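Local coordinates for glutathione transferase (Phanerochaete chrysosporium, PDB 4F0C), which acts as a fungal glutathione transferase of the Ure2pA group, using glutathione as its thiol substrate and binding oxidized glutathione disulfide here, at the oxidized glutathione disulfide site and the interface of chains A and B. Sequence-based numbering; all coordinates share one arbitrary frame. Chains: chain A/B, Glutathione transferase.

Contact 1: the oxidized glutathione disulfide site. Residues chain A 15-17, 20, 39, 44-45, 57-59, 73-74, 110, 114-115, 118, 122, 176; chain B 111, 116, 139. With GDS (oxidized glutathione disulfide), chain C.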
loop_
_atom_site.group_PDB
_atom_site.type_symbol
_atom_site.label_atom_id
_atom_site.label_comp_id
_atom_site.label_asym_id
_atom_site.label_seq_id
_atom_site.Cartn_x
_atom_site.Cartn_y
_atom_site.Cartn_z
ATOM N N GLY A 15 13.340 11.751 3.506
ATOM C CA GLY A 15 12.345 10.686 3.356
ATOM C C GLY A 15 12.330 10.119 1.941
ATOM O O GLY A 15 12.465 10.863 0.968
ATOM N N PRO A 16 12.173 8.793 1.811
ATOM C CA PRO A 16 12.350 8.224 0.459
ATOM C C PRO A 16 11.228 8.510 -0.512
ATOM O O PRO A 16 11.485 8.639 -1.706
ATOM C CB PRO A 16 12.431 6.700 0.742
ATOM C CG PRO A 16 13.042 6.650 2.119
ATOM C CD PRO A 16 12.322 7.770 2.856
ATOM N N ASN A 17 9.979 8.592 -0.038
ATOM C CA ASN A 17 8.863 8.356 -0.946
ATOM C C ASN A 17 8.659 9.332 -2.109
ATOM O O ASN A 17 8.255 8.925 -3.199
ATOM C CB ASN A 17 7.569 8.197 -0.139
ATOM C CG ASN A 17 7.538 6.884 0.594
ATOM O OD1 ASN A 17 7.704 5.836 -0.025
ATOM N ND2 ASN A 17 7.427 6.932 1.902
ATOM N N LYS A 20 10.451 8.587 -5.720
ATOM C CA LYS A 20 9.863 7.770 -6.784
ATOM C C LYS A 20 9.303 8.665 -7.870
ATOM O O LYS A 20 9.464 8.390 -9.070
ATOM C CB LYS A 20 8.666 6.947 -6.276
ATOM C CG LYS A 20 8.968 5.972 -5.120
ATOM C CD LYS A 20 7.605 5.390 -4.677
ATOM C CE LYS A 20 7.674 4.723 -3.290
ATOM N NZ LYS A 20 6.266 4.340 -2.873
ATOM N N LEU A 39 9.150 18.878 7.889
ATOM C CA LEU A 39 8.441 18.019 8.828
ATOM C C LEU A 39 8.720 18.385 10.302
ATOM O O LEU A 39 7.924 18.065 11.189
ATOM C CB LEU A 39 8.779 16.553 8.528
ATOM C CG LEU A 39 8.735 16.153 7.040
ATOM C CD1 LEU A 39 9.181 14.700 6.812
ATOM C CD2 LEU A 39 7.362 16.399 6.393
ATOM N N HIS A 44 3.856 19.821 7.342
ATOM C CA HIS A 44 3.062 18.815 6.635
ATOM C C HIS A 44 1.712 18.533 7.321
ATOM O O HIS A 44 0.820 17.938 6.714
ATOM C CB HIS A 44 3.874 17.526 6.485
ATOM C CG HIS A 44 4.314 16.937 7.792
ATOM N ND1 HIS A 44 5.059 17.645 8.716
ATOM C CD2 HIS A 44 4.114 15.708 8.331
ATOM C CE1 HIS A 44 5.293 16.877 9.770
ATOM N NE2 HIS A 44 4.737 15.695 9.559
ATOM N N LYS A 45 1.573 18.964 8.577
ATOM C CA LYS A 45 0.336 18.776 9.337
ATOM C C LYS A 45 -0.453 20.090 9.459
ATOM O O LYS A 45 -1.488 20.144 10.123
ATOM C CB LYS A 45 0.631 18.218 10.743
ATOM C CG LYS A 45 1.397 16.876 10.788
ATOM C CD LYS A 45 0.837 15.842 9.799
ATOM C CE LYS A 45 1.302 14.417 10.158
ATOM N NZ LYS A 45 0.837 13.385 9.176
ATOM N N ARG A 57 1.047 13.747 4.733
ATOM C CA ARG A 57 2.342 13.110 4.451
ATOM C C ARG A 57 2.753 13.443 3.020
ATOM O O ARG A 57 1.907 13.693 2.166
ATOM C CB ARG A 57 2.268 11.586 4.654
ATOM C CG ARG A 57 1.936 11.183 6.094
ATOM C CD ARG A 57 2.008 9.636 6.252
ATOM N NE ARG A 57 3.275 9.171 6.833
ATOM C CZ ARG A 57 3.635 7.888 6.951
ATOM N NH1 ARG A 57 2.854 6.931 6.476
ATOM N NH2 ARG A 57 4.797 7.565 7.509
ATOM N N ILE A 58 4.059 13.497 2.770
ATOM C CA ILE A 58 4.543 13.733 1.414
ATOM C C ILE A 58 4.826 12.375 0.739
ATOM O O ILE A 58 5.126 11.394 1.418
ATOM C CB ILE A 58 5.804 14.674 1.413
ATOM C CG1 ILE A 58 7.011 13.959 1.979
ATOM C CG2 ILE A 58 5.513 15.995 2.146
ATOM C CD1 ILE A 58 7.862 13.340 0.909
ATOM N N PRO A 59 4.776 12.315 -0.601
ATOM C CA PRO A 59 4.570 13.431 -1.534
ATOM C C PRO A 59 3.103 13.775 -1.848
ATOM O O PRO A 59 2.157 13.023 -1.551
ATOM C CB PRO A 59 5.215 12.919 -2.816
ATOM C CG PRO A 59 4.897 11.435 -2.771
ATOM C CD PRO A 59 5.147 11.078 -1.310
ATOM N N GLU A 73 -0.329 10.063 -2.231
ATOM C CA GLU A 73 0.158 8.675 -2.292
ATOM C C GLU A 73 1.131 8.563 -3.457
ATOM O O GLU A 73 0.731 8.629 -4.628
ATOM C CB GLU A 73 -0.951 7.610 -2.392
ATOM C CG GLU A 73 -1.696 7.358 -1.063
ATOM C CD GLU A 73 -0.763 6.886 0.060
ATOM O OE1 GLU A 73 0.104 6.025 -0.178
ATOM O OE2 GLU A 73 -0.891 7.403 1.197
ATOM N N SER A 74 2.410 8.420 -3.131
ATOM C CA SER A 74 3.455 8.306 -4.153
ATOM C C SER A 74 3.087 7.366 -5.316
ATOM O O SER A 74 3.292 7.722 -6.477
ATOM C CB SER A 74 4.814 7.894 -3.527
ATOM O OG SER A 74 4.772 6.622 -2.858
ATOM N N ALA A 110 3.759 -0.631 -2.252
ATOM C CA ALA A 110 3.182 0.343 -1.309
ATOM C C ALA A 110 2.843 -0.226 0.072
ATOM O O ALA A 110 2.899 0.504 1.086
ATOM C CB ALA A 110 1.931 1.001 -1.919
ATOM N N GLY A 114 7.527 -0.173 1.341
ATOM C CA GLY A 114 7.558 1.090 2.095
ATOM C C GLY A 114 7.294 0.976 3.606
ATOM O O GLY A 114 8.113 1.390 4.412
ATOM N N PRO A 115 6.143 0.386 3.996
ATOM C CA PRO A 115 5.773 0.469 5.407
ATOM C C PRO A 115 6.724 -0.346 6.288
ATOM O O PRO A 115 7.118 0.157 7.332
ATOM C CB PRO A 115 4.345 -0.113 5.435
ATOM C CG PRO A 115 3.790 0.212 4.043
ATOM C CD PRO A 115 5.023 -0.116 3.169
ATOM N N GLY A 118 10.228 1.129 6.208
ATOM C CA GLY A 118 10.099 2.319 7.029
ATOM C C GLY A 118 10.154 2.064 8.530
ATOM O O GLY A 118 10.677 2.903 9.272
ATOM N N TRP A 122 12.738 3.686 11.052
ATOM C CA TRP A 122 12.330 4.335 12.297
ATOM C C TRP A 122 13.166 3.819 13.458
ATOM O O TRP A 122 13.873 4.594 14.113
ATOM C CB TRP A 122 10.846 4.098 12.598
ATOM C CG TRP A 122 10.372 4.776 13.862
ATOM C CD1 TRP A 122 10.075 4.188 15.054
ATOM C CD2 TRP A 122 10.156 6.185 14.042
ATOM N NE1 TRP A 122 9.689 5.149 15.973
ATOM C CE2 TRP A 122 9.726 6.379 15.369
ATOM C CE3 TRP A 122 10.281 7.298 13.203
ATOM C CZ2 TRP A 122 9.406 7.642 15.876
ATOM C CZ3 TRP A 122 9.970 8.555 13.712
ATOM C CH2 TRP A 122 9.534 8.712 15.031
ATOM N N TRP A 176 13.483 2.858 -1.816
ATOM C CA TRP A 176 13.571 2.092 -0.569
ATOM C C TRP A 176 14.613 0.976 -0.639
ATOM O O TRP A 176 15.242 0.646 0.377
ATOM C CB TRP A 176 12.217 1.517 -0.162
ATOM C CG TRP A 176 11.328 2.502 0.566
ATOM C CD1 TRP A 176 10.188 3.101 0.082
ATOM C CD2 TRP A 176 11.502 2.996 1.908
ATOM N NE1 TRP A 176 9.659 3.929 1.039
ATOM C CE2 TRP A 176 10.432 3.873 2.171
ATOM C CE3 TRP A 176 12.448 2.754 2.922
ATOM C CZ2 TRP A 176 10.287 4.534 3.392
ATOM C CZ3 TRP A 176 12.307 3.410 4.140
ATOM C CH2 TRP A 176 11.235 4.286 4.367
ATOM N N SER B 111 -1.353 1.183 2.262
ATOM C CA SER B 111 -0.032 1.548 2.788
ATOM C C SER B 111 -0.152 2.186 4.175
ATOM O O SER B 111 0.777 2.162 4.976
ATOM C CB SER B 111 0.696 2.512 1.816
ATOM O OG SER B 111 -0.000 3.751 1.678
ATOM N N TYR B 116 -0.045 -0.506 9.338
ATOM C CA TYR B 116 0.103 0.056 10.675
ATOM C C TYR B 116 -0.896 -0.589 11.635
ATOM O O TYR B 116 -0.562 -0.894 12.771
ATOM C CB TYR B 116 -0.127 1.579 10.636
ATOM C CG TYR B 116 1.023 2.279 9.940
ATOM C CD1 TYR B 116 2.176 2.635 10.639
ATOM C CD2 TYR B 116 0.977 2.544 8.572
ATOM C CE1 TYR B 116 3.261 3.290 9.989
ATOM C CE2 TYR B 116 2.057 3.173 7.910
ATOM C CZ TYR B 116 3.190 3.541 8.621
ATOM O OH TYR B 116 4.252 4.163 7.962
ATOM N N ARG B 139 2.574 2.708 20.000
ATOM C CA ARG B 139 2.957 3.493 18.829
ATOM C C ARG B 139 1.958 3.288 17.691
ATOM O O ARG B 139 1.555 4.244 17.009
ATOM C CB ARG B 139 4.391 3.115 18.379
ATOM C CG ARG B 139 4.679 3.335 16.863
ATOM C CD ARG B 139 6.188 3.099 16.522
ATOM N NE ARG B 139 6.449 3.140 15.082
ATOM C CZ ARG B 139 6.601 4.252 14.356
ATOM N NH1 ARG B 139 6.539 5.445 14.922
ATOM N NH2 ARG B 139 6.810 4.173 13.044
HETATM N N1 GDS C . 2.151 5.492 1.559
HETATM C CA1 GDS C . 2.691 6.904 1.515
HETATM C C1 GDS C . 3.294 7.241 0.093
HETATM O OE1 GDS C . 3.866 6.322 -0.566
HETATM O OE2 GDS C . 3.100 8.413 -0.339
HETATM C CB1 GDS C . 3.799 7.141 2.601
HETATM C CG1 GDS C . 4.334 8.591 2.545
HETATM C CD1 GDS C . 5.257 8.812 3.701
HETATM O O1 GDS C . 5.558 7.967 4.527
HETATM N N2 GDS C . 5.770 10.092 3.766
HETATM C CA2 GDS C . 6.677 10.505 4.856
HETATM C C2 GDS C . 6.068 11.649 5.631
HETATM O O2 GDS C . 5.506 12.569 5.029
HETATM C CB2 GDS C . 8.001 11.067 4.289
HETATM S SG2 GDS C . 8.997 9.723 3.607
HETATM N N3 GDS C . 6.247 11.643 6.969
HETATM C CA3 GDS C . 5.728 12.730 7.752
HETATM C C3 GDS C . 4.995 12.209 8.983
HETATM O OE3 GDS C . 4.702 13.030 9.880
HETATM O OE4 GDS C . 4.689 11.003 8.956
HETATM N N4 GDS C . 6.756 5.516 5.383
HETATM C CA4 GDS C . 6.167 4.183 5.196
HETATM C C4 GDS C . 5.905 3.973 3.676
HETATM O OE5 GDS C . 6.677 4.528 2.851
HETATM O OE6 GDS C . 4.936 3.240 3.393
HETATM C C5 GDS C . 7.684 5.745 6.369
HETATM O O5 GDS C . 8.087 4.874 7.142
HETATM C CA5 GDS C . 8.262 7.149 6.489
HETATM N N5 GDS C . 8.670 7.427 7.894
HETATM C CB5 GDS C . 9.468 7.235 5.548
HETATM S SG5 GDS C . 10.006 8.977 5.348
HETATM C CA6 GDS C . 6.220 8.724 10.958
HETATM C C6 GDS C . 6.383 7.474 11.914
HETATM O OE7 GDS C . 5.934 7.553 13.078
HETATM O OE8 GDS C . 6.946 6.468 11.431
HETATM N N6 GDS C . 5.155 9.598 11.450
HETATM C CB6 GDS C . 7.603 9.437 10.892
HETATM C CG6 GDS C . 8.621 8.687 10.018
HETATM C CD6 GDS C . 8.099 8.514 8.597
HETATM O O6 GDS C . 7.272 9.246 8.041
HETATM O O HOH W 1 2.592 4.309 4.164
HETATM O O HOH W 2 3.965 3.073 0.968
HETATM O O HOH W 3 6.442 3.499 -0.210
#
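This is the glutathione site of a GST fold, occupied by the oxidized disulfide and completed by chain B. The first half is gripped most closely along its backbone. Its cysteinyl amide pairs with A:Ile58, just before the cis peptide to A:Pro59: GDS N2 gives a bond to A:Ile58 O at 2.8 Å. The gamma-glutamyl amine GDS N1 meets the syn lone pair of A:Glu73 OE1 at 2.7 Å. B:Ser111 OG meets the same OE1 from above the carboxylate plane and also accepts from N1. A:Ser74 N points straight (177°) at carboxylate OE2, and its OG holds OE1. A:Lys20 NZ bonds to A:Ser74 OG at 2.7 Å; also in a long salt bridge to GDS OE1, it would probably help offset the carboxylate's charge. A:Arg57 NE takes glycyl OE4.

The second half is held by both chains. A:Asn17 ND2 reaches its glycyl carboxylate at GDS OE5, 2.7 Å away. A:Arg57 NH2 takes carbonyl O6 of its gamma-glutamyl arm.

The looser side is watery or mobile. Waters 1 and 2 bridge GDS N1 and OE6; water 3 joins A:Asn17 OD1 and A:Lys20 NZ to OE5. A:His44 and A:Leu39, beside the first glycyl end, are poorly ordered.

B:Arg139 stacks on A:Trp122, planes 11° apart, and grips the arm's carboxylate end-on: NH1 binds OE7, and B:Arg139 NH2 reaches GDS OE8 at 2.8 Å, in plane.

Contact 2: the interface of chains A and B. Residues chain A 66, 69-71, 76, 80, 84; chain B 96-97, 100-101, 104.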
loop_
_atom_site.group_PDB
_atom_site.type_symbol
_atom_site.label_atom_id
_atom_site.label_comp_id
_atom_site.label_asym_id
_atom_site.label_seq_id
_atom_site.Cartn_x
_atom_site.Cartn_y
_atom_site.Cartn_z
ATOM N N TYR A 66 -3.303 21.018 -15.696
ATOM C CA TYR A 66 -4.606 20.343 -15.683
ATOM C C TYR A 66 -5.457 20.921 -14.546
ATOM O O TYR A 66 -5.912 20.189 -13.677
ATOM C CB TYR A 66 -4.390 18.842 -15.513
ATOM C CG TYR A 66 -5.632 17.978 -15.722
ATOM C CD1 TYR A 66 -6.414 18.118 -16.872
ATOM C CD2 TYR A 66 -6.001 17.030 -14.771
ATOM C CE1 TYR A 66 -7.547 17.302 -17.074
ATOM C CE2 TYR A 66 -7.120 16.215 -14.958
ATOM C CZ TYR A 66 -7.889 16.359 -16.115
ATOM O OH TYR A 66 -9.004 15.558 -16.316
ATOM N N PHE A 69 -4.966 20.077 -10.680
ATOM C CA PHE A 69 -5.399 18.778 -10.158
ATOM C C PHE A 69 -4.352 18.242 -9.171
ATOM O O PHE A 69 -3.147 18.330 -9.431
ATOM C CB PHE A 69 -5.544 17.801 -11.335
ATOM C CG PHE A 69 -6.334 16.552 -11.009
ATOM C CD1 PHE A 69 -7.716 16.541 -11.165
ATOM C CD2 PHE A 69 -5.688 15.379 -10.597
ATOM C CE1 PHE A 69 -8.457 15.395 -10.907
ATOM C CE2 PHE A 69 -6.437 14.200 -10.333
ATOM C CZ PHE A 69 -7.809 14.215 -10.492
ATOM N N VAL A 70 -4.804 17.702 -8.039
ATOM C CA VAL A 70 -3.889 17.219 -6.989
ATOM C C VAL A 70 -4.024 15.720 -6.778
ATOM O O VAL A 70 -5.136 15.204 -6.683
ATOM C CB VAL A 70 -4.216 17.897 -5.619
ATOM C CG1 VAL A 70 -3.366 17.277 -4.483
ATOM C CG2 VAL A 70 -4.047 19.441 -5.702
ATOM N N VAL A 71 -2.890 15.020 -6.665
ATOM C CA VAL A 71 -2.884 13.612 -6.296
ATOM C C VAL A 71 -1.828 13.380 -5.204
ATOM O O VAL A 71 -0.736 13.966 -5.235
ATOM C CB VAL A 71 -2.584 12.703 -7.523
ATOM C CG1 VAL A 71 -2.603 11.212 -7.117
ATOM C CG2 VAL A 71 -3.603 12.958 -8.661
ATOM N N ALA A 76 0.105 6.262 -6.338
ATOM C CA ALA A 76 -1.010 6.793 -7.143
ATOM C C ALA A 76 -0.548 7.934 -8.044
ATOM O O ALA A 76 -1.024 8.075 -9.175
ATOM C CB ALA A 76 -2.159 7.251 -6.256
ATOM N N TYR A 80 -0.948 8.268 -12.041
ATOM C CA TYR A 80 -1.528 9.476 -12.631
ATOM C C TYR A 80 -0.618 9.958 -13.768
ATOM O O TYR A 80 -1.073 10.212 -14.885
ATOM C CB TYR A 80 -1.661 10.599 -11.585
ATOM C CG TYR A 80 -2.090 11.961 -12.173
ATOM C CD1 TYR A 80 -3.431 12.249 -12.425
ATOM C CD2 TYR A 80 -1.131 12.934 -12.476
ATOM C CE1 TYR A 80 -3.828 13.493 -12.981
ATOM C CE2 TYR A 80 -1.506 14.178 -13.051
ATOM C CZ TYR A 80 -2.844 14.444 -13.285
ATOM O OH TYR A 80 -3.212 15.664 -13.818
ATOM N N LYS A 84 -1.642 9.868 -17.914
ATOM C CA LYS A 84 -1.887 11.098 -18.658
ATOM C C LYS A 84 -0.736 11.563 -19.537
ATOM O O LYS A 84 -0.962 12.293 -20.495
ATOM C CB LYS A 84 -2.311 12.237 -17.702
ATOM C CG LYS A 84 -3.777 12.133 -17.286
ATOM C CD LYS A 84 -4.312 13.394 -16.570
ATOM C CE LYS A 84 -4.175 14.689 -17.356
ATOM N NZ LYS A 84 -5.128 14.872 -18.500
ATOM N N PHE B 96 -11.800 9.271 -15.751
ATOM C CA PHE B 96 -10.399 9.224 -15.326
ATOM C C PHE B 96 -10.178 9.921 -13.983
ATOM O O PHE B 96 -9.553 9.345 -13.070
ATOM C CB PHE B 96 -9.450 9.843 -16.357
ATOM C CG PHE B 96 -8.068 9.998 -15.822
ATOM C CD1 PHE B 96 -7.264 8.883 -15.637
ATOM C CD2 PHE B 96 -7.613 11.229 -15.390
ATOM C CE1 PHE B 96 -5.986 8.998 -15.092
ATOM C CE2 PHE B 96 -6.337 11.350 -14.851
ATOM C CZ PHE B 96 -5.525 10.223 -14.705
ATOM N N ASP B 97 -10.700 11.140 -13.849
ATOM C CA ASP B 97 -10.499 11.908 -12.624
ATOM C C ASP B 97 -10.992 11.148 -11.410
ATOM O O ASP B 97 -10.324 11.127 -10.382
ATOM C CB ASP B 97 -11.216 13.265 -12.695
ATOM C CG ASP B 97 -10.561 14.242 -13.676
ATOM O OD1 ASP B 97 -9.626 13.858 -14.420
ATOM O OD2 ASP B 97 -11.034 15.403 -13.718
ATOM N N ILE B 100 -8.665 7.837 -10.715
ATOM C CA ILE B 100 -7.352 8.031 -10.108
ATOM C C ILE B 100 -7.485 8.385 -8.623
ATOM O O ILE B 100 -6.648 7.983 -7.787
ATOM C CB ILE B 100 -6.484 9.036 -10.862
ATOM C CG1 ILE B 100 -5.031 8.985 -10.349
ATOM C CG2 ILE B 100 -7.105 10.484 -10.842
ATOM C CD1 ILE B 100 -4.346 7.615 -10.566
ATOM N N ILE B 101 -8.552 9.101 -8.275
ATOM C CA ILE B 101 -8.748 9.437 -6.861
ATOM C C ILE B 101 -9.237 8.196 -6.090
ATOM O O ILE B 101 -8.840 7.968 -4.943
ATOM C CB ILE B 101 -9.739 10.631 -6.719
ATOM C CG1 ILE B 101 -9.140 11.877 -7.380
ATOM C CG2 ILE B 101 -10.106 10.875 -5.221
ATOM C CD1 ILE B 101 -7.707 12.259 -6.841
ATOM N N GLN B 104 -6.049 6.477 -5.457
ATOM C CA GLN B 104 -5.331 7.159 -4.381
ATOM C C GLN B 104 -5.819 6.688 -2.996
ATOM O O GLN B 104 -5.023 6.356 -2.138
ATOM C CB GLN B 104 -5.574 8.656 -4.508
ATOM C CG GLN B 104 -5.047 9.528 -3.339
ATOM C CD GLN B 104 -5.659 10.906 -3.399
ATOM O OE1 GLN B 104 -5.102 11.816 -4.021
ATOM N NE2 GLN B 104 -6.872 11.059 -2.784
HETATM O O HOH W 4 -6.183 14.441 -4.379
#
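Helix 96-126 of chain B lies with its first turns against strand 69-72 and helix 74-85 of chain A, with A:Tyr66 in the loop before the strand. The side chains meet in a mostly apolar patch with a polar contact at each end.

At one end A:Tyr66 and B:Asp97 reach toward each other tip to tip. A:Tyr66 OH donates to the syn lone pair of B:Asp97 OD1 at 2.6 Å. The ring and carboxylate planes stand 82° apart, and OD1 lies at the ring edge. A:Lys84 NZ sits over one face of the same ring. Its charge may help to stabilise the carboxylate, although NZ and OD1 are not in contact. An alanine in place of A:Tyr66 would probably leave B:Asp97 without this cross-chain bond and A:Lys84 without the ring beneath its amine.

A:Phe69 carries the middle. Its CG is anti to the backbone N (chi1 -164°), which sends the ring across to the helix. A:Phe69 CE1 rests on the carboxyl carbon CG of B:Asp97 at 3.7 Å. The A:Phe69 CE2 corner packs on methyl CG2 of B:Ile100 at 3.8 Å. The tip faces B:Ile101.

B:Phe96 crosses A:Tyr80 at about a right angle, with A:Tyr80 CE1 at its edge. The aliphatic part of A:Lys84 crosses it obliquely, A:Lys84 CD lying 3.4 Å from B:Phe96 CE2. B:Ile100 slots its CD1 methyl beside A:Ala76 O at 3.6 Å.

At the far end the methyl CB of A:Ala76 packs on B:Gln104 CA. Water 4 links A:Val70 O, at 2.6 Å from the water oxygen, to B:Gln104 OE1.

The interface is two-fold symmetric, so this patch occurs twice. It joins the N-terminal domain of one subunit to the helical domain of the other, and so probably helps to hold the dimer typical of GSTs.

The C-alpha centres of contact 1 and contact 2 lie about 19 Å apart. Two elements run through both. Helix 96-126 of chain B gives its start to contact 2 and, further along, B:Ser111 and B:Tyr116 to contact 1. Helix 74-85 of chain A opens with A:Ser74 in contact 1 and continues through A:Ala76, A:Tyr80 and A:Lys84 in contact 2. Strand 69-72 leads directly into A:Glu73. Dimer packing is therefore likely to set the position of the partner residues that complete the ligand site. In this form each site is built from residues of both subunits.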